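Local coordinates for pantothenate kinase (Coxiella burnetii, PDB 3TQC) that catalyses the ATP-dependent phosphorylation of (R)-pantothenate to (R)-4'-phosphopantothenate, the first step of coenzyme A biosynthesis, at the adenosine-5'-diphosphate site and the interface of chains A and B. Sequence-based numbering; all coordinates share one arbitrary frame. Chains: chain A/B, Pantothenate kinase.

Contact 1 is the nucleotide site within chain A, while contacts 2 and 3 are two patches of the two-fold symmetric interface between chains A and B, probably that of the functional dimer. The centres of their C-alpha atoms lie about 26 Å apart for contacts 1 and 2, and about 24 Å apart for contacts 1 and 3 and for contacts 2 and 3. No residue is common to two of them, but helix 52-84 supplies A:Tyr59 to contact 1 and much of both sides of contact 3. These two patches lie away from the nucleotide pocket, and the structure alone does not show communication between them.

Contact 1: the adenosine-5'-diphosphate site. Residues chain A 49-50, 59, 100-107, 247, 307, 311. With ADP (adenosine-5'-diphosphate), chain C.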
loop_
_atom_site.group_PDB
_atom_site.type_symbol
_atom_site.label_atom_id
_atom_site.label_comp_id
_atom_site.label_asym_id
_atom_site.label_seq_id
_atom_site.Cartn_x
_atom_site.Cartn_y
_atom_site.Cartn_z
ATOM N N ILE A 49 -10.818 26.578 16.965
ATOM C CA ILE A 49 -11.667 25.455 16.596
ATOM C C ILE A 49 -11.292 24.195 17.364
ATOM O O ILE A 49 -12.156 23.537 17.914
ATOM C CB ILE A 49 -11.581 25.162 15.078
ATOM C CG1 ILE A 49 -12.311 26.255 14.277
ATOM C CG2 ILE A 49 -12.165 23.813 14.762
ATOM C CD1 ILE A 49 -11.933 26.258 12.786
ATOM N N VAL A 50 -10.005 23.845 17.371
ATOM C CA VAL A 50 -9.555 22.580 17.949
ATOM C C VAL A 50 -9.296 22.643 19.463
ATOM O O VAL A 50 -9.485 21.649 20.155
ATOM C CB VAL A 50 -8.302 22.056 17.245
ATOM C CG1 VAL A 50 -7.863 20.728 17.861
ATOM C CG2 VAL A 50 -8.553 21.889 15.744
ATOM N N TYR A 59 -2.324 16.525 19.022
ATOM C CA TYR A 59 -1.673 16.763 17.729
ATOM C C TYR A 59 -0.190 17.080 17.863
ATOM O O TYR A 59 0.577 16.746 16.987
ATOM C CB TYR A 59 -2.426 17.827 16.913
ATOM C CG TYR A 59 -3.840 17.369 16.644
ATOM C CD1 TYR A 59 -4.106 16.438 15.669
ATOM C CD2 TYR A 59 -4.887 17.802 17.439
ATOM C CE1 TYR A 59 -5.388 15.985 15.448
ATOM C CE2 TYR A 59 -6.161 17.355 17.240
ATOM C CZ TYR A 59 -6.414 16.444 16.248
ATOM O OH TYR A 59 -7.707 16.005 16.058
ATOM N N SER A 100 -14.663 10.366 6.648
ATOM C CA SER A 100 -15.924 10.892 6.142
ATOM C C SER A 100 -15.860 12.373 5.861
ATOM O O SER A 100 -15.020 13.088 6.405
ATOM C CB SER A 100 -17.032 10.653 7.163
ATOM O OG SER A 100 -18.219 11.340 6.826
ATOM N N VAL A 101 -16.765 12.835 5.007
ATOM C CA VAL A 101 -17.041 14.263 4.894
ATOM C C VAL A 101 -17.400 14.756 6.298
ATOM O O VAL A 101 -18.155 14.090 7.007
ATOM C CB VAL A 101 -18.223 14.521 3.952
ATOM C CG1 VAL A 101 -18.582 16.003 3.911
ATOM C CG2 VAL A 101 -17.933 13.970 2.535
ATOM N N ALA A 102 -16.832 15.900 6.696
ATOM C CA ALA A 102 -17.146 16.567 7.953
ATOM C C ALA A 102 -16.549 15.902 9.220
ATOM O O ALA A 102 -16.895 16.283 10.346
ATOM C CB ALA A 102 -18.668 16.721 8.100
ATOM N N VAL A 103 -15.677 14.917 9.053
ATOM C CA VAL A 103 -15.103 14.237 10.197
ATOM C C VAL A 103 -13.930 15.045 10.763
ATOM O O VAL A 103 -13.485 14.811 11.889
ATOM C CB VAL A 103 -14.639 12.804 9.828
ATOM C CG1 VAL A 103 -13.246 12.825 9.241
ATOM C CG2 VAL A 103 -14.679 11.904 11.064
ATOM N N GLY A 104 -13.429 15.992 9.974
ATOM C CA GLY A 104 -12.338 16.848 10.408
ATOM C C GLY A 104 -11.028 16.654 9.679
ATOM O O GLY A 104 -9.988 17.044 10.182
ATOM N N LYS A 105 -11.070 16.069 8.490
ATOM C CA LYS A 105 -9.857 15.865 7.689
ATOM C C LYS A 105 -9.089 17.163 7.477
ATOM O O LYS A 105 -7.892 17.245 7.757
ATOM C CB LYS A 105 -10.203 15.286 6.327
ATOM C CG LYS A 105 -10.661 13.848 6.375
ATOM C CD LYS A 105 -10.751 13.263 4.979
ATOM C CE LYS A 105 -11.747 14.004 4.101
ATOM N NZ LYS A 105 -13.020 14.234 4.819
ATOM N N SER A 106 -9.798 18.177 6.994
ATOM C CA SER A 106 -9.174 19.440 6.664
ATOM C C SER A 106 -8.568 20.098 7.909
ATOM O O SER A 106 -7.452 20.612 7.887
ATOM C CB SER A 106 -10.201 20.361 6.016
ATOM O OG SER A 106 -9.595 21.589 5.668
ATOM N N THR A 107 -9.309 20.061 9.008
ATOM C CA THR A 107 -8.837 20.644 10.243
ATOM C C THR A 107 -7.584 19.936 10.714
ATOM O O THR A 107 -6.607 20.568 11.106
ATOM C CB THR A 107 -9.918 20.563 11.306
ATOM O OG1 THR A 107 -11.095 21.235 10.817
ATOM C CG2 THR A 107 -9.441 21.202 12.598
ATOM N N ARG A 247 -21.738 22.413 10.415
ATOM C CA ARG A 247 -20.881 23.118 9.465
ATOM C C ARG A 247 -21.713 23.862 8.417
ATOM O O ARG A 247 -21.444 25.037 8.128
ATOM C CB ARG A 247 -19.922 22.172 8.759
ATOM C CG ARG A 247 -18.905 22.906 7.883
ATOM C CD ARG A 247 -17.921 21.941 7.277
ATOM N NE ARG A 247 -18.523 21.074 6.271
ATOM C CZ ARG A 247 -17.881 20.076 5.658
ATOM N NH1 ARG A 247 -16.606 19.794 5.950
ATOM N NH2 ARG A 247 -18.515 19.351 4.744
ATOM N N LYS A 307 -12.521 9.911 17.273
ATOM C CA LYS A 307 -13.025 11.121 17.911
ATOM C C LYS A 307 -14.328 10.871 18.659
ATOM O O LYS A 307 -15.159 10.101 18.210
ATOM C CB LYS A 307 -13.232 12.216 16.862
ATOM C CG LYS A 307 -11.910 12.782 16.351
ATOM C CD LYS A 307 -12.072 13.706 15.153
ATOM C CE LYS A 307 -12.769 15.004 15.464
ATOM N NZ LYS A 307 -12.549 16.017 14.352
ATOM N N HIS A 311 -15.398 16.198 19.340
ATOM C CA HIS A 311 -14.138 16.196 18.559
ATOM C C HIS A 311 -12.850 15.743 19.290
ATOM O O HIS A 311 -11.800 15.545 18.648
ATOM C CB HIS A 311 -13.887 17.564 17.916
ATOM C CG HIS A 311 -14.897 17.942 16.878
ATOM N ND1 HIS A 311 -14.822 17.492 15.576
ATOM C CD2 HIS A 311 -15.984 18.746 16.940
ATOM C CE1 HIS A 311 -15.821 18.007 14.882
ATOM N NE2 HIS A 311 -16.548 18.759 15.689
HETATM P PB ADP C . -13.630 17.501 6.491
HETATM O O1B ADP C . -12.427 18.239 6.008
HETATM O O2B ADP C . -13.345 16.043 6.813
HETATM O O3B ADP C . -14.866 17.657 5.613
HETATM P PA ADP C . -13.567 19.667 8.454
HETATM O O1A ADP C . -12.093 19.679 8.761
HETATM O O2A ADP C . -14.153 20.775 7.631
HETATM O O3A ADP C . -14.012 18.202 7.904
HETATM O "O5'" ADP C . -14.333 19.781 9.839
HETATM C "C5'" ADP C . -15.716 19.484 9.929
HETATM C "C4'" ADP C . -16.353 20.342 11.002
HETATM O "O4'" ADP C . -15.878 19.915 12.283
HETATM C "C3'" ADP C . -15.952 21.791 10.847
HETATM O "O3'" ADP C . -17.026 22.642 11.264
HETATM C "C2'" ADP C . -14.786 21.954 11.794
HETATM O "O2'" ADP C . -14.757 23.290 12.284
HETATM C "C1'" ADP C . -15.104 20.947 12.895
HETATM N N9 ADP C . -13.919 20.310 13.486
HETATM C C8 ADP C . -13.051 19.523 12.821
HETATM N N7 ADP C . -12.086 19.069 13.639
HETATM C C5 ADP C . -12.332 19.576 14.848
HETATM C C6 ADP C . -11.663 19.469 16.152
HETATM N N6 ADP C . -10.543 18.716 16.245
HETATM N N1 ADP C . -12.219 20.135 17.184
HETATM C C2 ADP C . -13.356 20.869 17.048
HETATM N N3 ADP C . -14.016 21.008 15.874
HETATM C C4 ADP C . -13.548 20.390 14.762
HETATM O O HOH W 1 -11.106 19.668 19.544
HETATM O O HOH W 2 -9.980 17.023 14.006
#
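The P-loop (Walker A motif, GSVAVGKS) wraps the diphosphate of ADP, the reaction product. The beta-phosphate oxygen ADP O2B is gripped by the backbone N of A:Gly104 and A:Lys105 and by the A:Lys105 ammonium NZ, 2.7 Å away. Glycine suits position 104, where phi is 113°. Bends at chi3 (-61°) and chi4 (-47°) curl the lysine back to the phosphate, and NZ also donates to A:Ser100 O. O1B takes the N-H of A:Ser106, whereas ADP O3B receives A:Ala102 N and, at 2.8 Å, A:Arg247 NH1. That same NH1 reaches the alpha-phosphate O2A, both oxygens lying near the guanidinium plane, so one cationic tip spans the two phosphates. A:Thr107 closes on the alpha-phosphate oxygen ADP O1A with its N and its hydroxyl OG1, the latter at 2.8 Å.

Adenine lies between the A:His311 ring, stacked at 3.4 Å between its centroid and that of the six-membered ring, and the branched A:Ile49, whose CG2 covers a face of that ring. A:Lys307 NZ donates to A:Val103 O and, in the ring plane, to A:His311 ND1 at 3.0 Å, fixing the imidazole's rotation; it is within hydrogen-bonding distance of ADP N7 at 3.2 Å. Water 2 joins N6 and N7 to A:Lys307 and A:Tyr59; water 1 joins N1 to A:Val50 O. The phosphates sit at the N-terminus of helix 105-116, whose dipole probably favours their charge; helix 47-50 flanks the base.

Contact 2: the interface of chains A and B. Residues chain A 210, 213, 220, 222, 225, 297, 300; chain B 210, 222, 297, 300.
B:Arg300 crosses from one chain to A:Asp225 of the other, in the two-fold symmetric two-chain assembly, probably the functional dimer. From CB, its CG stands anti to the carbonyl carbon (chi1 -62°) and passes near A:Asp225 OD1 and the carbonyl O of A:Gln220. CD passes the CE2 corner of A:Phe222 at 3.6 Å. A bend at chi3 (61°) turns NE between the carboxylate oxygens, 3.2 Å from A:Asp225 OD1 and 3.1 Å from A:Asp225 OD2, each using its syn lone pair. The A:Phe222 CE2 edge lies against the guanidinium face, 3.5 Å from B:Arg300 CZ. At the tip, NH2 makes a weak bond to A:Asp225 OD2 and reaches water 3, which also meets that oxygen. Arginine suits this place because its flat cation can bind a carboxylate at its edge while its face takes the edge of an aromatic ring.

The backbone N of A:Phe222 donates to A:Asp225 OD1 at 2.8 Å, from above the carboxylate plane, and helps position the acid. The A:Phe222 ring points its CZ tip to tip at B:Thr210 CG2, 3.4 Å away. B:Tyr297 sets its phenol OH over the guanidinium face of A:Arg213, 2.8 Å from NH1, the two planes 72° apart; this face contact, probably favoured by the charge, is not a bond along an N-H. Its CE1 edge packs against A:Gln220 CB. Loop residues and 3-10 helix 223-226 of chain A thus receive 3-10 helix 295-300 of chain B.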
loop_
_atom_site.group_PDB
_atom_site.type_symbol
_atom_site.label_atom_id
_atom_site.label_comp_id
_atom_site.label_asym_id
_atom_site.label_seq_id
_atom_site.Cartn_x
_atom_site.Cartn_y
_atom_site.Cartn_z
ATOM N N THR A 210 -9.390 1.979 -4.169
ATOM C CA THR A 210 -8.712 1.501 -5.357
ATOM C C THR A 210 -9.376 2.092 -6.589
ATOM O O THR A 210 -10.420 2.741 -6.494
ATOM C CB THR A 210 -8.729 -0.034 -5.455
ATOM O OG1 THR A 210 -10.073 -0.504 -5.592
ATOM C CG2 THR A 210 -8.102 -0.651 -4.222
ATOM N N ARG A 213 -11.541 -0.525 -12.620
ATOM C CA ARG A 213 -10.877 -1.320 -13.643
ATOM C C ARG A 213 -11.723 -1.291 -14.906
ATOM O O ARG A 213 -12.675 -2.062 -15.028
ATOM C CB ARG A 213 -10.653 -2.759 -13.159
ATOM C CG ARG A 213 -9.817 -2.844 -11.875
ATOM C CD ARG A 213 -9.411 -4.277 -11.536
ATOM N NE ARG A 213 -8.422 -4.813 -12.471
ATOM C CZ ARG A 213 -7.907 -6.040 -12.410
ATOM N NH1 ARG A 213 -8.278 -6.885 -11.456
ATOM N NH2 ARG A 213 -7.015 -6.425 -13.310
ATOM N N GLN A 220 -2.922 -0.838 -12.968
ATOM C CA GLN A 220 -3.594 -0.341 -11.779
ATOM C C GLN A 220 -2.608 0.056 -10.695
ATOM O O GLN A 220 -1.799 -0.760 -10.232
ATOM C CB GLN A 220 -4.566 -1.382 -11.212
ATOM C CG GLN A 220 -5.793 -1.661 -12.074
ATOM C CD GLN A 220 -6.647 -0.429 -12.316
ATOM O OE1 GLN A 220 -6.660 0.503 -11.509
ATOM N NE2 GLN A 220 -7.354 -0.413 -13.440
ATOM N N PHE A 222 -2.839 2.707 -7.068
ATOM C CA PHE A 222 -3.782 3.349 -6.208
ATOM C C PHE A 222 -3.117 4.570 -5.613
ATOM O O PHE A 222 -1.883 4.680 -5.599
ATOM C CB PHE A 222 -4.187 2.387 -5.103
ATOM C CG PHE A 222 -4.495 1.003 -5.583
ATOM C CD1 PHE A 222 -5.285 0.801 -6.699
ATOM C CD2 PHE A 222 -4.044 -0.100 -4.879
ATOM C CE1 PHE A 222 -5.591 -0.481 -7.121
ATOM C CE2 PHE A 222 -4.340 -1.362 -5.292
ATOM C CZ PHE A 222 -5.109 -1.561 -6.412
ATOM N N ASP A 225 -0.305 3.881 -3.241
ATOM C CA ASP A 225 1.020 3.569 -3.772
ATOM C C ASP A 225 1.921 4.816 -3.843
ATOM O O ASP A 225 3.132 4.699 -4.093
ATOM C CB ASP A 225 0.893 2.925 -5.147
ATOM C CG ASP A 225 0.155 1.593 -5.095
ATOM O OD1 ASP A 225 -0.643 1.298 -6.000
ATOM O OD2 ASP A 225 0.348 0.837 -4.126
ATOM N N TYR A 297 -12.544 1.045 3.747
ATOM C CA TYR A 297 -11.099 1.095 3.585
ATOM C C TYR A 297 -10.375 1.649 4.807
ATOM O O TYR A 297 -9.186 1.922 4.753
ATOM C CB TYR A 297 -10.750 1.887 2.322
ATOM C CG TYR A 297 -11.267 1.219 1.073
ATOM C CD1 TYR A 297 -10.542 0.219 0.446
ATOM C CD2 TYR A 297 -12.503 1.568 0.537
ATOM C CE1 TYR A 297 -11.021 -0.401 -0.692
ATOM C CE2 TYR A 297 -12.983 0.959 -0.595
ATOM C CZ TYR A 297 -12.246 -0.026 -1.199
ATOM O OH TYR A 297 -12.736 -0.621 -2.334
ATOM N N ARG A 300 -6.995 0.092 6.157
ATOM C CA ARG A 300 -5.791 0.271 5.384
ATOM C C ARG A 300 -4.934 1.355 6.031
ATOM O O ARG A 300 -3.739 1.405 5.791
ATOM C CB ARG A 300 -6.132 0.644 3.952
ATOM C CG ARG A 300 -6.946 -0.430 3.209
ATOM C CD ARG A 300 -6.885 -0.189 1.693
ATOM N NE ARG A 300 -5.534 -0.355 1.138
ATOM C CZ ARG A 300 -4.926 0.473 0.285
ATOM N NH1 ARG A 300 -5.524 1.561 -0.178
ATOM N NH2 ARG A 300 -3.696 0.197 -0.128
ATOM N N THR B 210 -6.021 -6.837 -5.302
ATOM C CA THR B 210 -7.000 -6.437 -4.314
ATOM C C THR B 210 -8.020 -7.545 -4.164
ATOM O O THR B 210 -8.107 -8.439 -5.009
ATOM C CB THR B 210 -7.730 -5.176 -4.768
ATOM O OG1 THR B 210 -8.235 -5.389 -6.086
ATOM C CG2 THR B 210 -6.785 -3.982 -4.777
ATOM N N PHE B 222 -5.950 -5.379 1.688
ATOM C CA PHE B 222 -5.191 -6.078 0.669
ATOM C C PHE B 222 -3.983 -6.725 1.302
ATOM O O PHE B 222 -3.548 -6.305 2.369
ATOM C CB PHE B 222 -4.715 -5.088 -0.388
ATOM C CG PHE B 222 -5.778 -4.143 -0.843
ATOM C CD1 PHE B 222 -7.066 -4.594 -1.070
ATOM C CD2 PHE B 222 -5.493 -2.810 -1.065
ATOM C CE1 PHE B 222 -8.041 -3.734 -1.492
ATOM C CE2 PHE B 222 -6.479 -1.953 -1.498
ATOM C CZ PHE B 222 -7.752 -2.422 -1.706
ATOM N N TYR B 297 -0.761 -5.048 -11.916
ATOM C CA TYR B 297 -0.384 -4.518 -10.614
ATOM C C TYR B 297 1.129 -4.379 -10.474
ATOM O O TYR B 297 1.612 -4.011 -9.416
ATOM C CB TYR B 297 -0.989 -5.383 -9.498
ATOM C CG TYR B 297 -2.487 -5.367 -9.550
ATOM C CD1 TYR B 297 -3.199 -4.292 -9.043
ATOM C CD2 TYR B 297 -3.204 -6.405 -10.161
ATOM C CE1 TYR B 297 -4.598 -4.250 -9.115
ATOM C CE2 TYR B 297 -4.598 -6.373 -10.236
ATOM C CZ TYR B 297 -5.284 -5.293 -9.712
ATOM O OH TYR B 297 -6.663 -5.247 -9.779
ATOM N N ARG B 300 2.743 -1.444 -8.717
ATOM C CA ARG B 300 2.563 -1.256 -7.277
ATOM C C ARG B 300 3.818 -1.640 -6.491
ATOM O O ARG B 300 3.919 -1.318 -5.340
ATOM C CB ARG B 300 1.373 -2.048 -6.746
ATOM C CG ARG B 300 0.043 -1.660 -7.332
ATOM C CD ARG B 300 -1.081 -2.237 -6.494
ATOM N NE ARG B 300 -1.028 -1.716 -5.127
ATOM C CZ ARG B 300 -1.274 -2.415 -4.022
ATOM N NH1 ARG B 300 -1.619 -3.698 -4.082
ATOM N NH2 ARG B 300 -1.158 -1.811 -2.835
HETATM O O HOH W 3 -0.436 0.992 -1.852
#

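Contact 3: the interface of chains A and B. Residues chain A 17, 65, 68-69, 72, 318, 320-321; chain B 73, 76-77, 80-81, 84.
This patch of the interface between two chains of a prokaryotic pantothenate kinase, a P-loop kinase that is probably dimeric, pairs helix 52-84 of chain B with the same helix and the C-terminal end of chain A. Apolar contacts dominate. B:Leu76, with CG anti to the backbone N (chi1 179°), directs CD2 over the A:Tyr69 ring, 3.8 Å from its centroid, and CD1 towards A:Ala72, whose small methyl probably allows the close approach. A:Ile321 has CG1 wedged between N and C (chi1 58°), so that CD1 reaches B:Leu76 CG at 3.6 Å and the backbone of B:Gln77, while its CB meets B:Arg73 CD. B:Thr80 turns CG2 to A:Phe68 CB, 3.6 Å away, the two side chains lying antiparallel alongside each other. B:Leu84 CD1 presses tightly on A:Leu318 CD2 at 3.3 Å and also touches A:Leu65 CD1.

One face of the B:Tyr81 ring carries A:Leu17 CD1; the opposite face lies against B:Gln77 NE2 of its own chain.

Polar contacts frame this apolar surface. B:Tyr81 OH accepts the N-H of A:Ile321 at 3.1 Å (154° at H), and water 5 connects the same hydroxyl to the terminal carboxylate oxygen OXT of A:Ile321. Threonine is amphipathic here: B:Thr80 OG1 donates to B:Leu76 O of its own helix at 2.7 Å, and water 4 joins that hydroxyl to A:Tyr69 OH.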
loop_
_atom_site.group_PDB
_atom_site.type_symbol
_atom_site.label_atom_id
_atom_site.label_comp_id
_atom_site.label_asym_id
_atom_site.label_seq_id
_atom_site.Cartn_x
_atom_site.Cartn_y
_atom_site.Cartn_z
ATOM N N LEU A 17 -1.136 -1.036 17.638
ATOM C CA LEU A 17 -0.937 -0.495 18.974
ATOM C C LEU A 17 -2.165 0.338 19.317
ATOM O O LEU A 17 -2.733 1.010 18.459
ATOM C CB LEU A 17 0.311 0.388 19.038
ATOM C CG LEU A 17 1.665 -0.307 18.879
ATOM C CD1 LEU A 17 2.810 0.653 19.084
ATOM C CD2 LEU A 17 1.792 -1.483 19.826
ATOM N N LEU A 65 5.403 11.998 16.640
ATOM C CA LEU A 65 5.403 10.613 16.182
ATOM C C LEU A 65 5.590 10.562 14.673
ATOM O O LEU A 65 6.393 9.809 14.161
ATOM C CB LEU A 65 4.104 9.925 16.574
ATOM C CG LEU A 65 3.911 8.489 16.078
ATOM C CD1 LEU A 65 5.023 7.595 16.566
ATOM C CD2 LEU A 65 2.561 8.002 16.562
ATOM N N PHE A 68 9.157 11.163 13.612
ATOM C CA PHE A 68 10.004 9.969 13.657
ATOM C C PHE A 68 9.968 9.229 12.301
ATOM O O PHE A 68 11.007 8.849 11.777
ATOM C CB PHE A 68 9.571 9.005 14.780
ATOM C CG PHE A 68 10.078 9.360 16.168
ATOM C CD1 PHE A 68 11.412 9.227 16.495
ATOM C CD2 PHE A 68 9.192 9.731 17.159
ATOM C CE1 PHE A 68 11.882 9.508 17.803
ATOM C CE2 PHE A 68 9.628 10.032 18.442
ATOM C CZ PHE A 68 10.987 9.909 18.774
ATOM N N TYR A 69 8.773 9.048 11.734
ATOM C CA TYR A 69 8.619 8.365 10.429
ATOM C C TYR A 69 9.250 9.141 9.272
ATOM O O TYR A 69 9.951 8.566 8.420
ATOM C CB TYR A 69 7.143 8.119 10.104
ATOM C CG TYR A 69 6.546 6.944 10.829
ATOM C CD1 TYR A 69 6.182 5.778 10.141
ATOM C CD2 TYR A 69 6.345 6.984 12.205
ATOM C CE1 TYR A 69 5.621 4.678 10.822
ATOM C CE2 TYR A 69 5.801 5.894 12.895
ATOM C CZ TYR A 69 5.436 4.748 12.199
ATOM O OH TYR A 69 4.909 3.681 12.895
ATOM N N ALA A 72 13.039 9.075 9.808
ATOM C CA ALA A 72 13.521 7.747 9.461
ATOM C C ALA A 72 13.640 7.577 7.928
ATOM O O ALA A 72 14.665 7.063 7.421
ATOM C CB ALA A 72 12.612 6.668 10.064
ATOM N N LEU A 318 -2.404 2.578 15.997
ATOM C CA LEU A 318 -1.176 2.766 15.233
ATOM C C LEU A 318 -0.643 1.403 14.850
ATOM O O LEU A 318 -0.398 0.567 15.724
ATOM C CB LEU A 318 -0.129 3.522 16.053
ATOM C CG LEU A 318 1.276 3.647 15.460
ATOM C CD1 LEU A 318 1.265 4.325 14.086
ATOM C CD2 LEU A 318 2.165 4.430 16.413
ATOM N N LYS A 320 1.411 -1.736 14.228
ATOM C CA LYS A 320 2.626 -2.218 14.868
ATOM C C LYS A 320 3.681 -2.329 13.804
ATOM O O LYS A 320 3.376 -2.718 12.663
ATOM C CB LYS A 320 2.429 -3.591 15.482
ATOM C CG LYS A 320 1.463 -3.620 16.645
ATOM C CD LYS A 320 1.235 -5.045 17.107
ATOM C CE LYS A 320 0.227 -5.120 18.234
ATOM N NZ LYS A 320 -0.137 -6.543 18.533
ATOM N N ILE A 321 4.910 -1.977 14.173
ATOM C CA ILE A 321 6.052 -2.122 13.292
ATOM C C ILE A 321 7.159 -2.902 14.005
ATOM O O ILE A 321 8.252 -3.140 13.461
ATOM C CB ILE A 321 6.543 -0.753 12.770
ATOM C CG1 ILE A 321 6.915 0.207 13.907
ATOM C CG2 ILE A 321 5.448 -0.109 11.894
ATOM C CD1 ILE A 321 7.780 1.389 13.462
ATOM O OXT ILE A 321 6.956 -3.349 15.163
ATOM N N ARG B 73 13.485 0.047 9.722
ATOM C CA ARG B 73 12.180 -0.207 10.341
ATOM C C ARG B 73 12.390 -0.648 11.787
ATOM O O ARG B 73 11.654 -0.250 12.686
ATOM C CB ARG B 73 11.421 -1.274 9.541
ATOM C CG ARG B 73 9.928 -1.482 9.842
ATOM C CD ARG B 73 9.115 -0.232 10.086
ATOM N NE ARG B 73 9.143 0.771 9.027
ATOM C CZ ARG B 73 8.073 1.311 8.443
ATOM N NH1 ARG B 73 6.846 0.929 8.759
ATOM N NH2 ARG B 73 8.226 2.245 7.517
ATOM N N LEU B 76 13.268 2.466 13.705
ATOM C CA LEU B 76 12.046 3.258 13.849
ATOM C C LEU B 76 11.142 2.687 14.956
ATOM O O LEU B 76 10.627 3.415 15.819
ATOM C CB LEU B 76 11.300 3.300 12.514
ATOM C CG LEU B 76 9.978 4.072 12.491
ATOM C CD1 LEU B 76 10.279 5.540 12.784
ATOM C CD2 LEU B 76 9.212 3.871 11.175
ATOM N N GLN B 77 10.942 1.380 14.908
ATOM C CA GLN B 77 10.229 0.663 15.955
ATOM C C GLN B 77 10.824 0.997 17.329
ATOM O O GLN B 77 10.094 1.430 18.220
ATOM C CB GLN B 77 10.270 -0.844 15.662
ATOM C CG GLN B 77 9.441 -1.714 16.601
ATOM C CD GLN B 77 10.152 -2.029 17.905
ATOM O OE1 GLN B 77 11.371 -2.138 17.941
ATOM N NE2 GLN B 77 9.390 -2.144 18.989
ATOM N N THR B 80 10.240 4.891 18.157
ATOM C CA THR B 80 8.829 5.253 18.331
ATOM C C THR B 80 8.194 4.574 19.520
ATOM O O THR B 80 7.402 5.185 20.213
ATOM C CB THR B 80 7.983 4.949 17.085
ATOM O OG1 THR B 80 8.123 3.567 16.734
ATOM C CG2 THR B 80 8.425 5.806 15.948
ATOM N N TYR B 81 8.539 3.317 19.777
ATOM C CA TYR B 81 7.989 2.633 20.954
ATOM C C TYR B 81 8.535 3.216 22.264
ATOM O O TYR B 81 7.817 3.293 23.262
ATOM C CB TYR B 81 8.247 1.130 20.885
ATOM C CG TYR B 81 7.339 0.401 19.935
ATOM C CD1 TYR B 81 6.763 -0.801 20.286
ATOM C CD2 TYR B 81 7.034 0.923 18.692
ATOM C CE1 TYR B 81 5.926 -1.471 19.408
ATOM C CE2 TYR B 81 6.220 0.262 17.824
ATOM C CZ TYR B 81 5.665 -0.931 18.176
ATOM O OH TYR B 81 4.836 -1.569 17.284
ATOM N N LEU B 84 6.479 6.343 22.453
ATOM C CA LEU B 84 5.073 6.058 22.745
ATOM C C LEU B 84 4.888 5.338 24.071
ATOM O O LEU B 84 3.756 5.121 24.493
ATOM C CB LEU B 84 4.444 5.230 21.625
ATOM C CG LEU B 84 4.277 5.982 20.315
ATOM C CD1 LEU B 84 3.885 5.024 19.214
ATOM C CD2 LEU B 84 3.238 7.055 20.490
HETATM O O HOH W 4 5.490 3.338 15.439
HETATM O O HOH W 5 5.334 -4.139 16.999
#